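Local coordinates for probable chemoreceptor (Methyl-accepting chemotaxis) transmembrane protein (Rhizobium meliloti, PDB 6D8V) that probably senses quaternary ammonium compounds such as proline betaine outside the cell and passes the signal on for chemotaxis, at residues A31-M36 / I154-M159; G126-S131 / I165-V170; D224-G229 / Q260-V265. All coordinates share one frame; numbering follows the deposited sequence.

Overall arrangement
From the N terminus, the long helix 2-45 brings in residues 31-36, which meet strand 149-160 more than a hundred residues later, closing contact 1. Within that span, helix 123-131 opens contact 2, which closes only on strand 163-173, so contacts 1 and 2 cross along the chain. Their strands are antiparallel neighbours, and the two contacts touch, with centres about 8 Å apart: together they tie the long helix and a short helix to the first sheet, which belongs to the ligand-binding PDC module. Contact 3 follows in series, its centre about 26 Å from the centre of either, closing a shorter loop between helix 219-228 and the second, four-stranded sheet.

Contact 1: residues A31-M36 / I154-M159; sequences AAARTM and IAYPVM
Next to Arg34, which lies on the ring of Tyr156, the carbonyl oxygen Ala31 O is gripped twice by Thr35. Thr35 N gives the ordinary helical bond to Ala31 O at 2.9 Å, and Thr35 OG1 adds a second to Ala31 O at 3.1 Å, the two donors arriving from opposite faces of the carbonyl plane. A threonine thus spends its hydroxyl on its own helix at an exposed position. The contact with the strand is apolar. Arg34 CB stands 3.6 Å from the centroid of the Tyr156 ring and 8° off its normal, a CH-pi contact over the face. With CG anti to the backbone N (chi1 -180°), the extended chain runs on across the ring, and Arg34 CD lies 3.7 Å from Tyr156 CE2. Arginine suits this exposed position because its methylenes cover the buried tyrosine while the charge is carried further along. Ala33, small enough for the helix to come close, points toward the strand, its CB 3.9 Å from Tyr156 CD1 and 4.4 Å from Ile154 CG2. The local axes approach to 7.8 Å at 22°, nearly parallel. Ile154 also packs on Val26 and Ala30 of helix 2-45, Ala33 on Val170 of strand 163-173, and the backbone of Tyr156 pairs with Ser168, so the long helix lies along two neighbouring strands of the PDC sheet.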
ATOM      1  N   ALA A  31       7.917   6.776   5.850  1.00 83.16           N
ATOM      2  CA  ALA A  31       8.577   7.558   6.892  1.00 57.95           C
ATOM      3  C   ALA A  31       7.615   7.930   8.013  1.00 73.03           C
ATOM      4  O   ALA A  31       7.979   7.880   9.197  1.00 67.98           O
ATOM      5  CB  ALA A  31       9.187   8.819   6.294  1.00 52.39           C
ATOM      6  N   ALA A  32       6.386   8.324   7.661  1.00 65.92           N
ATOM      7  CA  ALA A  32       5.394   8.635   8.685  1.00 68.45           C
ATOM      8  C   ALA A  32       5.010   7.398   9.486  1.00 71.72           C
ATOM      9  O   ALA A  32       4.763   7.489  10.692  1.00 83.16           O
ATOM     10  CB  ALA A  32       4.153   9.263   8.046  1.00 72.91           C
ATOM     11  N   ALA A  33       4.960   6.234   8.843  1.00 56.55           N
ATOM     12  CA  ALA A  33       4.696   5.007   9.587  1.00 73.57           C
ATOM     13  C   ALA A  33       5.852   4.694  10.534  1.00 73.62           C
ATOM     14  O   ALA A  33       5.638   4.426  11.721  1.00 94.36           O
ATOM     15  CB  ALA A  33       4.438   3.846   8.619  1.00 56.56           C
ATOM     16  N   ARG A  34       7.091   4.745  10.030  1.00 60.50           N
ATOM     17  CA  ARG A  34       8.246   4.438  10.876  1.00 73.13           C
ATOM     18  C   ARG A  34       8.345   5.397  12.062  1.00 82.38           C
ATOM     19  O   ARG A  34       8.634   4.976  13.189  1.00 85.57           O
ATOM     20  CB  ARG A  34       9.540   4.463  10.050  1.00 67.91           C
ATOM     21  CG  ARG A  34      10.803   4.149  10.855  1.00 79.26           C
ATOM     22  CD  ARG A  34      12.036   3.892   9.980  1.00 86.32           C
ATOM     23  NE  ARG A  34      13.159   3.379  10.768  1.00104.14           N
ATOM     24  CZ  ARG A  34      14.296   2.917  10.254  1.00114.31           C
ATOM     25  NH1 ARG A  34      14.479   2.896   8.942  1.00138.46           N
ATOM     26  NH2 ARG A  34      15.253   2.476  11.058  1.00 97.52           N
ATOM     27  N   THR A  35       8.117   6.692  11.828  1.00 69.92           N
ATOM     28  CA  THR A  35       8.062   7.642  12.935  1.00 70.39           C
ATOM     29  C   THR A  35       7.011   7.237  13.961  1.00 83.17           C
ATOM     30  O   THR A  35       7.282   7.221  15.167  1.00 81.99           O
ATOM     31  CB  THR A  35       7.772   9.050  12.418  1.00 76.13           C
ATOM     32  OG1 THR A  35       8.908   9.547  11.702  1.00 84.61           O
ATOM     33  CG2 THR A  35       7.461   9.986  13.579  1.00 80.37           C
ATOM     34  N   MET A  36       5.797   6.920  13.501  1.00 82.28           N
ATOM     35  CA  MET A  36       4.736   6.531  14.426  1.00 80.52           C
ATOM     36  C   MET A  36       5.117   5.282  15.213  1.00 76.55           C
ATOM     37  O   MET A  36       4.932   5.227  16.435  1.00 76.97           O
ATOM     38  CB  MET A  36       3.428   6.310  13.666  1.00 81.98           C
ATOM     39  CG  MET A  36       2.252   6.001  14.573  1.00 83.21           C
ATOM     40  SD  MET A  36       1.765   7.431  15.551  1.00 83.47           S
ATOM     41  CE  MET A  36       1.178   8.526  14.260  1.00 86.29           C
ATOM     42  N   ILE A 154       1.575  -0.292   4.527  1.00 55.70           N
ATOM     43  CA  ILE A 154       2.970  -0.105   4.897  1.00 63.47           C
ATOM     44  C   ILE A 154       3.051  -0.272   6.407  1.00 69.64           C
ATOM     45  O   ILE A 154       2.449   0.498   7.162  1.00 71.87           O
ATOM     46  CB  ILE A 154       3.487   1.263   4.437  1.00 54.75           C
ATOM     47  CG1 ILE A 154       3.459   1.320   2.911  1.00 62.63           C
ATOM     48  CG2 ILE A 154       4.892   1.520   4.940  1.00 51.74           C
ATOM     49  CD1 ILE A 154       3.855   2.657   2.342  1.00 62.70           C
ATOM     50  N   ALA A 155       3.773  -1.293   6.857  1.00 56.51           N
ATOM     51  CA  ALA A 155       3.808  -1.642   8.268  1.00 67.94           C
ATOM     52  C   ALA A 155       5.246  -1.702   8.757  1.00 81.04           C
ATOM     53  O   ALA A 155       6.160  -2.093   8.022  1.00 73.91           O
ATOM     54  CB  ALA A 155       3.115  -2.983   8.537  1.00 74.87           C
ATOM     55  N   TYR A 156       5.433  -1.304  10.012  1.00 75.79           N
ATOM     56  CA  TYR A 156       6.722  -1.258  10.678  1.00 76.53           C
ATOM     57  C   TYR A 156       6.622  -1.930  12.037  1.00 87.77           C
ATOM     58  O   TYR A 156       5.573  -1.878  12.688  1.00 89.24           O
ATOM     59  CB  TYR A 156       7.204   0.189  10.865  1.00 69.67           C
ATOM     60  CG  TYR A 156       8.036   0.706   9.721  1.00 74.11           C
ATOM     61  CD1 TYR A 156       7.442   1.333   8.635  1.00 69.69           C
ATOM     62  CD2 TYR A 156       9.421   0.564   9.721  1.00 80.32           C
ATOM     63  CE1 TYR A 156       8.211   1.810   7.582  1.00 64.04           C
ATOM     64  CE2 TYR A 156      10.187   1.025   8.672  1.00 83.39           C
ATOM     65  CZ  TYR A 156       9.577   1.647   7.605  1.00 69.33           C
ATOM     66  OH  TYR A 156      10.334   2.109   6.553  1.00 74.73           O
ATOM     67  N   PRO A 157       7.695  -2.573  12.487  1.00 98.47           N
ATOM     68  CA  PRO A 157       7.694  -3.133  13.843  1.00 96.78           C
ATOM     69  C   PRO A 157       7.752  -2.027  14.881  1.00 94.45           C
ATOM     70  O   PRO A 157       8.481  -1.044  14.727  1.00103.36           O
ATOM     71  CB  PRO A 157       8.962  -3.997  13.876  1.00 87.06           C
ATOM     72  CG  PRO A 157       9.361  -4.179  12.438  1.00 96.94           C
ATOM     73  CD  PRO A 157       8.896  -2.948  11.725  1.00 99.02           C
ATOM     74  N   VAL A 158       6.963  -2.189  15.938  1.00 87.37           N
ATOM     75  CA  VAL A 158       6.980  -1.287  17.083  1.00 95.45           C
ATOM     76  C   VAL A 158       7.830  -1.933  18.169  1.00113.88           C
ATOM     77  O   VAL A 158       7.543  -3.055  18.603  1.00115.20           O
ATOM     78  CB  VAL A 158       5.558  -0.989  17.589  1.00 90.00           C
ATOM     79  CG1 VAL A 158       5.609  -0.126  18.837  1.00102.27           C
ATOM     80  CG2 VAL A 158       4.746  -0.300  16.514  1.00 80.34           C
ATOM     81  N   MET A 159       8.874  -1.227  18.611  1.00110.72           N
ATOM     82  CA  MET A 159       9.834  -1.758  19.570  1.00103.97           C
ATOM     83  C   MET A 159       9.741  -1.016  20.897  1.00107.17           C
ATOM     84  O   MET A 159       9.499   0.194  20.931  1.00106.86           O
ATOM     85  CB  MET A 159      11.261  -1.660  19.030  1.00 98.35           C
ATOM     86  CG  MET A 159      11.463  -2.298  17.672  1.00 98.61           C
ATOM     87  SD  MET A 159      11.362  -4.095  17.700  1.00109.87           S
ATOM     88  CE  MET A 159      12.656  -4.477  18.877  1.00103.74           C
TER

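Contact 2: residues G126-S131 / I165-V170; sequences GLAAKS and IGVSGV
Methyl meets methyl where Ala128 and Ala129 face Val167, with no ring or amide group between them. The contact belongs to the PDC sensor fold of the Cache clan, where helix 123-131 packs against the sheet across from the long helix 2-45. Val167, turned toward the short helix, is the strand residue that reaches it. Its branched end serves both alanines, because CG1 stands anti to the backbone N (chi1 175°) and CG2 diverges from it. Alanine suits the helix side, since a single methyl lets the backbone come near the strand. Ser168, the next residue, packs instead on Met36 of helix 2-45, and its OG is hydrogen-bonded to Trp72 O. The site is near the ligand pocket; Val167 packs on Trp72, a pocket residue, and its side chain lies about 8 Å from the bound 1,1-dimethyl-prolinium, while Trp124, another pocket residue, lies on the same short helix. Ala128 CB approaches Val167 CG1 to 4.4 Å, and Ala129 CB lies 4.4 Å from Val167 CG2.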
ATOM      1  N   GLY A 126       2.746 -10.201   9.415  1.00106.14           N
ATOM      2  CA  GLY A 126       3.845 -11.151   9.348  1.00104.17           C
ATOM      3  C   GLY A 126       5.090 -10.585   8.688  1.00 95.17           C
ATOM      4  O   GLY A 126       6.204 -10.755   9.194  1.00 94.52           O
ATOM      5  N   LEU A 127       4.921  -9.905   7.552  1.00 83.48           N
ATOM      6  CA  LEU A 127       6.071  -9.427   6.787  1.00 92.57           C
ATOM      7  C   LEU A 127       6.991  -8.566   7.644  1.00 95.49           C
ATOM      8  O   LEU A 127       8.189  -8.846   7.771  1.00 92.08           O
ATOM      9  CB  LEU A 127       5.596  -8.647   5.560  1.00 89.29           C
ATOM     10  CG  LEU A 127       4.878  -9.420   4.450  1.00 76.09           C
ATOM     11  CD1 LEU A 127       4.551  -8.486   3.296  1.00 89.44           C
ATOM     12  CD2 LEU A 127       5.725 -10.583   3.978  1.00 74.74           C
ATOM     13  N   ALA A 128       6.442  -7.505   8.242  1.00 94.81           N
ATOM     14  CA  ALA A 128       7.249  -6.616   9.069  1.00 85.64           C
ATOM     15  C   ALA A 128       7.792  -7.322  10.305  1.00 85.45           C
ATOM     16  O   ALA A 128       8.922  -7.051  10.724  1.00104.87           O
ATOM     17  CB  ALA A 128       6.429  -5.393   9.477  1.00 90.93           C
ATOM     18  N   ALA A 129       7.017  -8.228  10.903  1.00 89.80           N
ATOM     19  CA  ALA A 129       7.473  -8.890  12.122  1.00101.66           C
ATOM     20  C   ALA A 129       8.564  -9.920  11.847  1.00105.45           C
ATOM     21  O   ALA A 129       9.464 -10.095  12.679  1.00107.48           O
ATOM     22  CB  ALA A 129       6.292  -9.548  12.844  1.00 97.32           C
ATOM     23  N   LYS A 130       8.504 -10.606  10.701  1.00109.35           N
ATOM     24  CA  LYS A 130       9.504 -11.629  10.411  1.00110.47           C
ATOM     25  C   LYS A 130      10.830 -11.028   9.952  1.00100.32           C
ATOM     26  O   LYS A 130      11.891 -11.599  10.235  1.00101.41           O
ATOM     27  CB  LYS A 130       8.965 -12.607   9.362  1.00114.03           C
ATOM     28  CG  LYS A 130       9.839 -13.853   9.113  1.00114.62           C
ATOM     29  CD  LYS A 130       9.645 -14.959  10.162  1.00114.12           C
ATOM     30  CE  LYS A 130      10.343 -16.258   9.725  1.00119.19           C
ATOM     31  NZ  LYS A 130      10.101 -17.439  10.623  1.00114.11           N
ATOM     32  N   SER A 131      10.796  -9.885   9.264  1.00 95.75           N
ATOM     33  CA  SER A 131      12.007  -9.251   8.756  1.00100.74           C
ATOM     34  C   SER A 131      12.577  -8.204   9.700  1.00106.06           C
ATOM     35  O   SER A 131      13.733  -7.801   9.523  1.00102.41           O
ATOM     36  CB  SER A 131      11.743  -8.597   7.392  1.00 89.04           C
ATOM     37  OG  SER A 131      10.959  -7.422   7.515  1.00 78.96           O
ATOM     38  N   ILE A 165       6.749  -5.275  20.444  1.00100.32           N
ATOM     39  CA  ILE A 165       5.469  -5.397  21.131  1.00107.69           C
ATOM     40  C   ILE A 165       4.284  -5.325  20.179  1.00115.67           C
ATOM     41  O   ILE A 165       3.136  -5.367  20.639  1.00114.58           O
ATOM     42  CB  ILE A 165       5.322  -4.334  22.238  1.00103.99           C
ATOM     43  CG1 ILE A 165       5.356  -2.931  21.628  1.00 99.37           C
ATOM     44  CG2 ILE A 165       6.402  -4.509  23.299  1.00109.52           C
ATOM     45  CD1 ILE A 165       5.170  -1.815  22.642  1.00105.90           C
ATOM     46  N   GLY A 166       4.517  -5.215  18.881  1.00108.76           N
ATOM     47  CA  GLY A 166       3.431  -5.176  17.926  1.00 97.33           C
ATOM     48  C   GLY A 166       3.878  -4.531  16.626  1.00101.22           C
ATOM     49  O   GLY A 166       5.063  -4.262  16.417  1.00123.19           O
ATOM     50  N   VAL A 167       2.893  -4.279  15.769  1.00 82.94           N
ATOM     51  CA  VAL A 167       3.121  -3.727  14.440  1.00 80.16           C
ATOM     52  C   VAL A 167       2.207  -2.526  14.246  1.00 85.26           C
ATOM     53  O   VAL A 167       1.007  -2.609  14.521  1.00 93.11           O
ATOM     54  CB  VAL A 167       2.860  -4.774  13.338  1.00 77.48           C
ATOM     55  CG1 VAL A 167       2.987  -4.135  11.963  1.00 80.58           C
ATOM     56  CG2 VAL A 167       3.798  -5.963  13.484  1.00 80.81           C
ATOM     57  N   SER A 168       2.765  -1.423  13.759  1.00 85.57           N
ATOM     58  CA  SER A 168       2.002  -0.269  13.309  1.00 81.98           C
ATOM     59  C   SER A 168       2.172  -0.089  11.803  1.00 79.55           C
ATOM     60  O   SER A 168       3.185  -0.478  11.215  1.00 70.56           O
ATOM     61  CB  SER A 168       2.451   0.999  14.040  1.00 85.22           C
ATOM     62  OG  SER A 168       1.972   2.159  13.379  1.00 96.11           O
ATOM     63  N   GLY A 169       1.164   0.501  11.171  1.00 80.85           N
ATOM     64  CA  GLY A 169       1.236   0.698   9.734  1.00 64.61           C
ATOM     65  C   GLY A 169       0.244   1.733   9.241  1.00 61.65           C
ATOM     66  O   GLY A 169      -0.599   2.234   9.985  1.00 72.99           O
ATOM     67  N   VAL A 170       0.347   2.020   7.948  1.00 57.39           N
ATOM     68  CA  VAL A 170      -0.453   3.022   7.257  1.00 66.30           C
ATOM     69  C   VAL A 170      -1.022   2.381   5.994  1.00 68.92           C
ATOM     70  O   VAL A 170      -0.444   1.431   5.453  1.00 72.31           O
ATOM     71  CB  VAL A 170       0.425   4.255   6.932  1.00 66.60           C
ATOM     72  CG1 VAL A 170      -0.269   5.212   5.985  1.00 75.89           C
ATOM     73  CG2 VAL A 170       0.815   4.951   8.215  1.00 56.89           C
TER

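Contact 3: residues D224-G229 / Q260-V265; sequences DALSTG and QWLVLV
Gln260, at the start of the strand segment, reaches the last turn of the helix, where its NE2 lies 2.8 Å from Leu226 O. The N-H points poorly at the oxygen (117°), so the hydrogen bond is weak. CG sits between the backbone N and the carbonyl carbon (chi1 57°), and the extended chain carries the amide to the helix end. The same NE2 lies 3.4 Å from Leu226 CD2, while OE1 faces Gly229, whose CA is 4.2 Å from Gln260 OE1. Glycine fits there because phi is positive. Trp261 points away from this helix, packing on Ile22 of helix 2-45, its NE1 hydrogen-bonded to Gln197 OE1. This alternation is that of a strand in the second, four-stranded antiparallel sheet, with helix 219-228 on one face and the long helix on the other. Leu262 turns back toward the short helix, its CD2 3.6 Å from Leu226 CD2, the side chains crossing at about a right angle. Were Leu226 an alanine, Leu262 CD2 would probably lose the methyl it meets on the helix, and a gap would open beside the Gln260 amide. Val263 faces helix 2-45, on Ala15 and Ile18; Leu264 packs on Leu195, and Val265 reaches Ala11.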
ATOM      1  N   ASP A 224       9.459 -11.237 -16.593  1.00 95.99           N
ATOM      2  CA  ASP A 224      10.866 -10.954 -16.861  1.00 88.95           C
ATOM      3  C   ASP A 224      11.244  -9.528 -16.479  1.00 79.94           C
ATOM      4  O   ASP A 224      12.326  -9.297 -15.929  1.00 91.30           O
ATOM      5  CB  ASP A 224      11.186 -11.219 -18.331  1.00 91.49           C
ATOM      6  CG  ASP A 224      11.036 -12.679 -18.691  1.00105.99           C
ATOM      7  OD1 ASP A 224      11.174 -13.517 -17.775  1.00104.49           O
ATOM      8  OD2 ASP A 224      10.776 -12.988 -19.874  1.00111.44           O
ATOM      9  N   ALA A 225      10.376  -8.556 -16.769  1.00 90.05           N
ATOM     10  CA  ALA A 225      10.608  -7.201 -16.272  1.00 81.74           C
ATOM     11  C   ALA A 225      10.724  -7.198 -14.752  1.00 84.31           C
ATOM     12  O   ALA A 225      11.619  -6.558 -14.186  1.00 79.35           O
ATOM     13  CB  ALA A 225       9.485  -6.268 -16.727  1.00 70.19           C
ATOM     14  N   LEU A 226       9.837  -7.931 -14.078  1.00 86.18           N
ATOM     15  CA  LEU A 226       9.899  -8.040 -12.624  1.00 83.09           C
ATOM     16  C   LEU A 226      11.232  -8.605 -12.139  1.00 81.40           C
ATOM     17  O   LEU A 226      11.663  -8.292 -11.026  1.00 81.17           O
ATOM     18  CB  LEU A 226       8.744  -8.910 -12.116  1.00 84.29           C
ATOM     19  CG  LEU A 226       7.572  -8.172 -11.469  1.00 92.28           C
ATOM     20  CD1 LEU A 226       6.484  -9.148 -11.050  1.00106.00           C
ATOM     21  CD2 LEU A 226       8.046  -7.345 -10.273  1.00 94.58           C
ATOM     22  N   SER A 227      11.890  -9.448 -12.940  1.00 86.43           N
ATOM     23  CA  SER A 227      13.137 -10.069 -12.493  1.00 83.10           C
ATOM     24  C   SER A 227      14.338  -9.166 -12.761  1.00 90.26           C
ATOM     25  O   SER A 227      15.120  -8.852 -11.853  1.00 82.96           O
ATOM     26  CB  SER A 227      13.332 -11.426 -13.176  1.00 86.61           C
ATOM     27  OG  SER A 227      12.165 -12.212 -13.089  1.00118.60           O
ATOM     28  N   THR A 228      14.502  -8.752 -14.014  1.00 92.48           N
ATOM     29  CA  THR A 228      15.605  -7.878 -14.389  1.00 83.45           C
ATOM     30  C   THR A 228      15.467  -6.483 -13.792  1.00 79.68           C
ATOM     31  O   THR A 228      16.471  -5.782 -13.640  1.00 84.63           O
ATOM     32  CB  THR A 228      15.692  -7.792 -15.913  1.00 94.07           C
ATOM     33  OG1 THR A 228      14.679  -6.906 -16.400  1.00 99.15           O
ATOM     34  CG2 THR A 228      15.456  -9.175 -16.514  1.00 91.34           C
ATOM     35  N   GLY A 229      14.258  -6.059 -13.456  1.00 85.35           N
ATOM     36  CA  GLY A 229      14.056  -4.710 -12.969  1.00 93.80           C
ATOM     37  C   GLY A 229      14.229  -3.670 -14.053  1.00 88.79           C
ATOM     38  O   GLY A 229      14.293  -2.469 -13.773  1.00 80.73           O
ATOM     39  N   GLN A 260       9.247  -3.507  -5.258  1.00 68.36           N
ATOM     40  CA  GLN A 260       9.134  -2.707  -6.462  1.00 64.36           C
ATOM     41  C   GLN A 260       7.748  -2.897  -7.062  1.00 65.96           C
ATOM     42  O   GLN A 260       7.077  -3.905  -6.828  1.00 58.21           O
ATOM     43  CB  GLN A 260      10.204  -3.076  -7.486  1.00 62.52           C
ATOM     44  CG  GLN A 260      10.197  -4.531  -7.889  1.00 79.01           C
ATOM     45  CD  GLN A 260      11.126  -4.798  -9.045  1.00 88.09           C
ATOM     46  OE1 GLN A 260      11.901  -3.928  -9.439  1.00 97.64           O
ATOM     47  NE2 GLN A 260      11.051  -5.999  -9.604  1.00 89.18           N
ATOM     48  N   TRP A 261       7.327  -1.906  -7.839  1.00 60.90           N
ATOM     49  CA  TRP A 261       6.069  -1.952  -8.564  1.00 60.64           C
ATOM     50  C   TRP A 261       6.313  -1.753 -10.054  1.00 59.71           C
ATOM     51  O   TRP A 261       7.366  -1.267 -10.478  1.00 72.99           O
ATOM     52  CB  TRP A 261       5.099  -0.882  -8.068  1.00 62.78           C
ATOM     53  CG  TRP A 261       4.507  -1.174  -6.729  1.00 64.17           C
ATOM     54  CD1 TRP A 261       4.672  -2.302  -5.979  1.00 65.87           C
ATOM     55  CD2 TRP A 261       3.644  -0.317  -5.978  1.00 62.12           C
ATOM     56  NE1 TRP A 261       3.960  -2.199  -4.805  1.00 58.57           N
ATOM     57  CE2 TRP A 261       3.323  -0.987  -4.782  1.00 54.43           C
ATOM     58  CE3 TRP A 261       3.115   0.959  -6.203  1.00 63.22           C
ATOM     59  CZ2 TRP A 261       2.500  -0.428  -3.812  1.00 49.07           C
ATOM     60  CZ3 TRP A 261       2.294   1.514  -5.239  1.00 52.28           C
ATOM     61  CH2 TRP A 261       1.992   0.819  -4.060  1.00 52.18           C
ATOM     62  N   LEU A 262       5.315  -2.122 -10.849  1.00 57.96           N
ATOM     63  CA  LEU A 262       5.321  -1.898 -12.287  1.00 62.82           C
ATOM     64  C   LEU A 262       4.353  -0.775 -12.622  1.00 64.41           C
ATOM     65  O   LEU A 262       3.179  -0.815 -12.239  1.00 68.41           O
ATOM     66  CB  LEU A 262       4.919  -3.156 -13.068  1.00 68.17           C
ATOM     67  CG  LEU A 262       5.842  -4.352 -13.031  1.00 72.91           C
ATOM     68  CD1 LEU A 262       7.284  -3.886 -13.136  1.00 74.10           C
ATOM     69  CD2 LEU A 262       5.611  -5.140 -11.759  1.00 86.33           C
ATOM     70  N   VAL A 263       4.848   0.217 -13.330  1.00 65.42           N
ATOM     71  CA  VAL A 263       3.998   1.126 -14.074  1.00 51.08           C
ATOM     72  C   VAL A 263       3.724   0.472 -15.418  1.00 62.82           C
ATOM     73  O   VAL A 263       4.635  -0.062 -16.060  1.00 65.22           O
ATOM     74  CB  VAL A 263       4.672   2.499 -14.240  1.00 58.89           C
ATOM     75  CG1 VAL A 263       3.831   3.409 -15.096  1.00 59.68           C
ATOM     76  CG2 VAL A 263       4.915   3.132 -12.881  1.00 71.05           C
ATOM     77  N   LEU A 264       2.465   0.457 -15.813  1.00 61.30           N
ATOM     78  CA  LEU A 264       2.073   0.045 -17.148  1.00 69.70           C
ATOM     79  C   LEU A 264       1.561   1.279 -17.862  1.00 60.25           C
ATOM     80  O   LEU A 264       0.707   2.000 -17.336  1.00 70.22           O
ATOM     81  CB  LEU A 264       0.978  -1.023 -17.124  1.00 73.58           C
ATOM     82  CG  LEU A 264       1.169  -2.268 -16.270  1.00 61.30           C
ATOM     83  CD1 LEU A 264      -0.034  -3.172 -16.462  1.00 64.97           C
ATOM     84  CD2 LEU A 264       2.455  -2.982 -16.641  1.00 54.63           C
ATOM     85  N   VAL A 265       2.074   1.519 -19.052  1.00 55.08           N
ATOM     86  CA  VAL A 265       1.677   2.674 -19.836  1.00 66.19           C
ATOM     87  C   VAL A 265       1.212   2.144 -21.182  1.00 63.24           C
ATOM     88  O   VAL A 265       1.970   1.465 -21.888  1.00 62.81           O
ATOM     89  CB  VAL A 265       2.821   3.697 -19.958  1.00 65.24           C
ATOM     90  CG1 VAL A 265       4.152   2.971 -20.119  1.00 84.77           C
ATOM     91  CG2 VAL A 265       2.554   4.683 -21.085  1.00 58.96           C
TER